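Long-range contacts in formylmethanofuran--tetrahydromethanopterin formyltransferase (Methanosarcina barkeri, PDB 1M5S), which catalyses the reversible transfer of a formyl group from formylmethanofuran to tetrahydromethanopterin, a step in methanogenesis from carbon dioxide: residues V74-T78 and E191-T195; A111-V117 and E153-I158; S204-S208 and T219-R223. One frame throughout, in Å; residues are numbered along the deposited sequence.

Overall arrangement
Contact 1 lies in the core, its centre about 4 Å from the centre of the chain, whereas contacts 2 and 3 are partly buried, their centres about 19 and 20 Å out, on opposite sides of that point. Contacts 1 and 2 reach the same large mixed sheet, their centres about 15 Å apart, but use it differently: contact 1 packs side chains between separated backbones with one amide hydrogen bond, while contact 2 pairs two antiparallel strands through their backbones. Contact 3 belongs to the irregular chain between strands 193-194 and 243-251. Ionic and polar, it centres on a lysine and meets a second subunit, which touches neither of the others.

Contact 1 of 3, residues V74-T78 and E191-T195; sequences VQICT and EGTIT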
# COMPACT_ATOMS: atom_id res chain seq x y z
N VAL A 74 -8.21 14.32 -9.94
CA VAL A 74 -6.95 14.54 -10.62
C VAL A 74 -6.98 15.87 -11.38
O VAL A 74 -8.05 16.47 -11.55
CB VAL A 74 -6.61 13.38 -11.61
CG1 VAL A 74 -6.39 12.08 -10.83
CG2 VAL A 74 -7.72 13.20 -12.63
N GLN A 75 -5.80 16.42 -11.61
CA GLN A 75 -5.65 17.60 -12.44
C GLN A 75 -4.73 17.23 -13.58
O GLN A 75 -3.76 16.51 -13.39
CB GLN A 75 -5.05 18.76 -11.64
CG GLN A 75 -5.99 19.37 -10.63
CD GLN A 75 -5.37 20.54 -9.87
OE1 GLN A 75 -4.35 21.09 -10.27
NE2 GLN A 75 -6.01 20.93 -8.77
N ILE A 76 -5.19 17.52 -14.80
CA ILE A 76 -4.35 17.35 -15.97
C ILE A 76 -4.13 18.74 -16.55
O ILE A 76 -5.05 19.55 -16.61
CB ILE A 76 -5.03 16.43 -17.00
CG1 ILE A 76 -5.20 15.02 -16.41
CG2 ILE A 76 -4.19 16.35 -18.27
CD1 ILE A 76 -6.26 14.16 -17.09
N CYS A 77 -2.86 19.08 -16.75
CA CYS A 77 -2.43 20.45 -17.02
C CYS A 77 -1.67 20.50 -18.34
O CYS A 77 -0.89 19.60 -18.66
CB CYS A 77 -1.50 20.95 -15.90
SG CYS A 77 -2.13 20.80 -14.21
N THR A 78 -1.80 21.63 -19.02
CA THR A 78 -1.10 21.82 -20.28
C THR A 78 -1.14 23.31 -20.68
O THR A 78 -1.95 24.08 -20.14
CB THR A 78 -1.74 20.91 -21.36
OG1 THR A 78 -0.76 20.54 -22.34
CG2 THR A 78 -2.90 21.60 -22.02
N GLU A 191 -7.17 20.51 -1.12
CA GLU A 191 -7.92 20.74 -2.35
C GLU A 191 -7.21 21.77 -3.22
O GLU A 191 -6.56 22.67 -2.70
CB GLU A 191 -9.34 21.21 -2.02
CG GLU A 191 -10.32 21.13 -3.19
CD GLU A 191 -11.78 21.19 -2.74
OE1 GLU A 191 -12.12 20.64 -1.67
OE2 GLU A 191 -12.60 21.77 -3.48
N GLY A 192 -7.26 21.57 -4.53
CA GLY A 192 -6.86 22.61 -5.45
C GLY A 192 -5.45 22.52 -5.97
O GLY A 192 -5.08 23.25 -6.90
N THR A 193 -4.65 21.62 -5.40
CA THR A 193 -3.25 21.50 -5.79
C THR A 193 -2.84 20.07 -6.11
O THR A 193 -3.43 19.11 -5.60
CB THR A 193 -2.31 22.01 -4.68
OG1 THR A 193 -2.75 21.51 -3.42
CG2 THR A 193 -2.29 23.53 -4.65
N ILE A 194 -1.83 19.94 -6.96
CA ILE A 194 -1.18 18.67 -7.24
C ILE A 194 0.34 18.83 -7.20
O ILE A 194 0.87 19.94 -7.21
CB ILE A 194 -1.58 18.10 -8.63
CG1 ILE A 194 -1.14 19.05 -9.76
CG2 ILE A 194 -3.07 17.82 -8.68
CD1 ILE A 194 -0.89 18.36 -11.10
N THR A 195 1.04 17.70 -7.14
CA THR A 195 2.49 17.70 -7.16
C THR A 195 2.96 16.69 -8.22
O THR A 195 2.99 15.49 -7.96
CB THR A 195 3.06 17.34 -5.76
OG1 THR A 195 2.50 16.10 -5.31
CG2 THR A 195 2.74 18.43 -4.74
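Gln75 reaches across the buried interface with an extended side chain. Its chi1 is m and chi2 t, which carries NE2 to Gly192 O at 3.1 Å, with a nearly straight N-H...O angle of 172°. The same NE2 also bonds to OE1 of Glu57, whose OE2 accepts from Gly192 N, so one carboxylate ties both segments together. A long amide suits the position because the backbones stay apart: the nearest CA atoms, Gln75 CA and Ile194 CA, are 6.9 Å from each other. In this alpha/beta sandwich, residues 74-78 run between strands 12-26 and 53-60, and the short strand 193-194, itself paired with strand 243-251, lies over one face of them. Gln75 and Cys77 point toward it, while Ile76 points away and packs on helix 81-95. Ile194, chi1 p and chi2 t, sets CG2 3.7 Å from Gln75 CB and CD1 4.1 Å from Cys77 SG; beta-branched and apolar, it fits both a strand and this interior. Cys77, chi1 m, is small enough to sit among Ile18, Ile20 and Asn250. Gly192 adopts phi 98° and psi -9°, where a CB would jam against the carbonyl oxygen of Glu191.

Contact 2 of 3, residues A111-V117 and E153-I158; sequences AEKQDNV and ENIGAI. Unlike the reference sequence in segment 111-117: Asp115 (reference Phe).
A buried aspartate, Asp115, occupies a strand position where the reference sequence has Phe, and its OD1 has no polar partner. The motif is an antiparallel pair in a mixed sheet: extended strand 113-115 lies against extended residues 155-158 of strand 147-170, axes 4.6 Å apart and directions at 139°. Asp115 faces Ile155 as a hydrogen-bonded pair (Asp115 N to Ile155 O 3.0 Å, Ile155 N to Asp115 O 2.8 Å). Gln114 faces Gly156 as a non-hydrogen-bonded pair, CA to CA 4.4 Å; Ala157 N bonds Lys113 O weakly, 3.4 Å. A CB on Gly156 would crowd Gln114 NE2 and Ala111 CB, hence glycine. Gln114 (chi1 m, chi2 m) folds back, NE2 to Ala111 O 3.2 Å, and OE1 bonds to Asn106, which also takes Gly156 N. Asp115, Ile155 (chi1 m) and Ala157 face helix 81-95, apolar Ile155 packing there. Asn116 (phi -87°, psi 51°), at the N-cap position before helix 117-122, centres an inverse gamma turn with a weak Val117 N to Asp115 O bond, 3.0 Å. Val117 CB lies 3.5 Å from Ile155 CD1. At the pair's other end, water 1 accepts from Lys113 N (3.0 Å) and donates to Ala157 O (2.9 Å).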
# COMPACT_ATOMS: atom_id res chain seq x y z
N ALA A 111 -17.13 25.95 -14.11
CA ALA A 111 -16.09 26.63 -14.89
C ALA A 111 -16.61 27.10 -16.24
O ALA A 111 -17.47 26.47 -16.83
CB ALA A 111 -14.90 25.71 -15.09
N GLU A 112 -16.01 28.17 -16.77
CA GLU A 112 -16.46 28.73 -18.03
C GLU A 112 -16.09 27.86 -19.23
O GLU A 112 -16.90 27.68 -20.14
CB GLU A 112 -15.91 30.15 -18.23
CG GLU A 112 -16.77 30.99 -19.16
CD GLU A 112 -16.00 32.13 -19.79
OE1 GLU A 112 -15.10 31.86 -20.61
OE2 GLU A 112 -16.31 33.30 -19.47
N LYS A 113 -14.86 27.35 -19.23
CA LYS A 113 -14.42 26.43 -20.27
C LYS A 113 -14.87 24.99 -19.95
O LYS A 113 -14.90 24.60 -18.78
CB LYS A 113 -12.90 26.49 -20.41
CG LYS A 113 -12.41 26.57 -21.84
CD LYS A 113 -12.17 25.20 -22.41
CE LYS A 113 -11.49 25.28 -23.76
NZ LYS A 113 -12.42 25.78 -24.81
N GLN A 114 -15.35 24.27 -20.96
CA GLN A 114 -15.82 22.89 -20.81
C GLN A 114 -15.48 22.06 -22.05
O GLN A 114 -15.85 22.42 -23.17
CB GLN A 114 -17.34 22.85 -20.61
CG GLN A 114 -17.84 23.49 -19.34
CD GLN A 114 -17.57 22.65 -18.11
OE1 GLN A 114 -17.23 21.48 -18.21
NE2 GLN A 114 -17.74 23.25 -16.93
N ASP A 115 -14.77 20.96 -21.85
CA ASP A 115 -14.49 20.03 -22.93
C ASP A 115 -15.50 18.88 -22.85
O ASP A 115 -15.79 18.40 -21.75
CB ASP A 115 -13.05 19.50 -22.81
CG ASP A 115 -12.01 20.61 -22.93
OD1 ASP A 115 -11.41 20.99 -21.91
OD2 ASP A 115 -11.77 21.08 -24.06
N ASN A 116 -16.10 18.52 -23.98
CA ASN A 116 -17.19 17.54 -23.97
C ASN A 116 -16.68 16.10 -24.07
O ASN A 116 -17.22 15.28 -24.81
CB ASN A 116 -18.20 17.85 -25.09
CG ASN A 116 -17.65 17.60 -26.49
OD1 ASN A 116 -16.43 17.55 -26.72
ND2 ASN A 116 -18.56 17.41 -27.45
N VAL A 117 -15.74 15.77 -23.18
CA VAL A 117 -15.06 14.48 -23.16
C VAL A 117 -16.03 13.28 -23.11
O VAL A 117 -15.88 12.33 -23.87
CB VAL A 117 -14.08 14.41 -21.96
CG1 VAL A 117 -13.27 13.12 -22.01
CG2 VAL A 117 -13.16 15.62 -21.98
N GLU A 153 -20.88 14.48 -19.23
CA GLU A 153 -20.73 15.04 -20.57
C GLU A 153 -19.44 15.85 -20.71
O GLU A 153 -18.67 15.65 -21.66
CB GLU A 153 -21.92 15.93 -20.90
CG GLU A 153 -21.80 16.60 -22.26
CD GLU A 153 -22.99 17.46 -22.60
OE1 GLU A 153 -23.42 18.27 -21.74
OE2 GLU A 153 -23.51 17.32 -23.73
N ASN A 154 -19.18 16.71 -19.73
CA ASN A 154 -18.11 17.69 -19.82
C ASN A 154 -17.07 17.53 -18.72
O ASN A 154 -17.38 17.07 -17.62
CB ASN A 154 -18.69 19.11 -19.74
CG ASN A 154 -19.31 19.57 -21.05
OD1 ASN A 154 -18.82 19.26 -22.13
ND2 ASN A 154 -20.39 20.34 -20.94
N ILE A 155 -15.85 17.96 -19.01
CA ILE A 155 -14.86 18.22 -17.98
C ILE A 155 -14.37 19.67 -18.07
O ILE A 155 -13.86 20.12 -19.10
CB ILE A 155 -13.66 17.25 -18.12
CG1 ILE A 155 -14.07 15.86 -17.66
CG2 ILE A 155 -12.47 17.75 -17.30
CD1 ILE A 155 -13.48 14.77 -18.48
N GLY A 156 -14.54 20.41 -16.97
CA GLY A 156 -14.15 21.80 -16.92
C GLY A 156 -12.65 22.02 -16.82
O GLY A 156 -11.90 21.16 -16.33
N ALA A 157 -12.23 23.20 -17.26
CA ALA A 157 -10.83 23.60 -17.22
C ALA A 157 -10.74 25.10 -16.94
O ALA A 157 -11.72 25.83 -17.16
CB ALA A 157 -10.14 23.26 -18.54
N ILE A 158 -9.64 25.53 -16.33
CA ILE A 158 -9.41 26.95 -16.06
C ILE A 158 -7.97 27.33 -16.33
O ILE A 158 -7.16 26.51 -16.78
CB ILE A 158 -9.76 27.33 -14.58
CG1 ILE A 158 -9.12 26.34 -13.60
CG2 ILE A 158 -11.27 27.38 -14.39
CD1 ILE A 158 -7.91 26.87 -12.90
O HOH W 1 -12.53 28.58 -17.76

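Contact 3 of 3, residues S204-S208 and T219-R223; sequences SGSKS and TANER
Lys207 is covered most by this contact, followed by Thr219 and Asn221. From an extended backbone (phi -100°, psi 166°), Lys207 runs through chi1 p, chi2 t, chi3 t and chi4 m, bringing NZ to Thr219 OG1 at 2.7 Å, Ala220 O at 2.9 Å and Glu222 OE1 at 2.9 Å, the last a salt bridge. A long, flexible cation suits a place where hydroxyl, carbonyl and carboxylate converge. Thr219 (chi1 p) accepts from NZ through OG1, whose single proton Gly209 O and Asp126 of the second subunit must share. Its backbone meets Lys207 in a single antiparallel bridge, CA to CA 5.6 Å: Lys207 N to Thr219 O is 2.7 Å, Thr219 N to Lys207 O a weak 3.4 Å. This bridge closes an irregular loop in the excursion between strands 193-194 and 243-251, at an interface of the homotetramer. Asp126 also salt-bridges Lys207, and Phe124 of that subunit packs on Ser206, Thr219 and Ala220. The CA 205-to-207 and CA 219-to-222 directions are 97° apart, so pairing stops at one bridge. Asn221 CB lies 3.8 Å from Lys207 CB. Water 2 donates to Ser204 O at 2.7 Å and accepts weakly from Asn221 N at 3.1 Å.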
# COMPACT_ATOMS: atom_id res chain seq x y z
N SER A 204 15.79 16.00 -9.42
CA SER A 204 16.76 16.54 -10.37
C SER A 204 16.99 18.05 -10.22
O SER A 204 18.12 18.48 -9.94
CB SER A 204 16.32 16.22 -11.81
OG SER A 204 14.98 16.61 -12.05
N GLY A 205 15.93 18.84 -10.38
CA GLY A 205 16.08 20.29 -10.49
C GLY A 205 16.71 20.71 -11.81
O GLY A 205 17.26 19.88 -12.54
N SER A 206 16.65 22.00 -12.13
CA SER A 206 17.25 22.47 -13.37
C SER A 206 17.44 23.98 -13.42
O SER A 206 16.71 24.73 -12.77
CB SER A 206 16.40 22.02 -14.57
OG SER A 206 15.13 22.66 -14.55
N LYS A 207 18.44 24.41 -14.19
CA LYS A 207 18.58 25.82 -14.55
C LYS A 207 18.05 26.07 -15.97
O LYS A 207 17.93 25.14 -16.77
CB LYS A 207 20.04 26.27 -14.44
CG LYS A 207 20.99 25.55 -15.38
CD LYS A 207 22.39 26.13 -15.27
CE LYS A 207 23.33 25.53 -16.31
NZ LYS A 207 23.74 24.15 -15.96
N SER A 208 17.85 27.35 -16.29
CA SER A 208 17.21 27.77 -17.53
C SER A 208 18.01 27.52 -18.81
O SER A 208 17.45 27.53 -19.91
CB SER A 208 16.87 29.26 -17.45
OG SER A 208 15.56 29.51 -17.93
N THR A 219 19.21 22.33 -18.16
CA THR A 219 20.15 21.36 -17.60
C THR A 219 20.12 21.38 -16.07
O THR A 219 19.50 22.26 -15.47
CB THR A 219 21.61 21.64 -18.05
OG1 THR A 219 22.00 22.93 -17.60
CG2 THR A 219 21.73 21.56 -19.56
N ALA A 220 20.82 20.44 -15.45
CA ALA A 220 20.96 20.44 -14.00
C ALA A 220 21.66 21.72 -13.56
O ALA A 220 22.65 22.14 -14.16
CB ALA A 220 21.77 19.22 -13.56
N ASN A 221 21.05 22.40 -12.59
CA ASN A 221 21.68 23.54 -11.94
C ASN A 221 22.79 23.08 -10.98
O ASN A 221 22.52 22.67 -9.85
CB ASN A 221 20.62 24.34 -11.18
CG ASN A 221 21.13 25.66 -10.67
OD1 ASN A 221 20.35 26.57 -10.40
ND2 ASN A 221 22.44 25.76 -10.47
N GLU A 222 24.04 23.19 -11.43
CA GLU A 222 25.19 22.68 -10.68
C GLU A 222 25.37 23.35 -9.32
O GLU A 222 26.12 22.86 -8.48
CB GLU A 222 26.47 22.82 -11.52
CG GLU A 222 26.91 24.27 -11.79
CD GLU A 222 26.07 24.97 -12.84
OE1 GLU A 222 25.47 24.28 -13.69
OE2 GLU A 222 26.01 26.22 -12.83
N ARG A 223 24.67 24.47 -9.11
CA ARG A 223 24.77 25.22 -7.86
C ARG A 223 24.01 24.56 -6.72
O ARG A 223 24.16 24.95 -5.57
CB ARG A 223 24.24 26.65 -8.04
CG ARG A 223 24.96 27.47 -9.10
CD ARG A 223 24.40 28.89 -9.16
NE ARG A 223 25.05 29.78 -8.20
CZ ARG A 223 24.42 30.63 -7.40
NH1 ARG A 223 25.12 31.41 -6.58
NH2 ARG A 223 23.09 30.69 -7.39
O HOH W 2 19.54 20.69 -10.55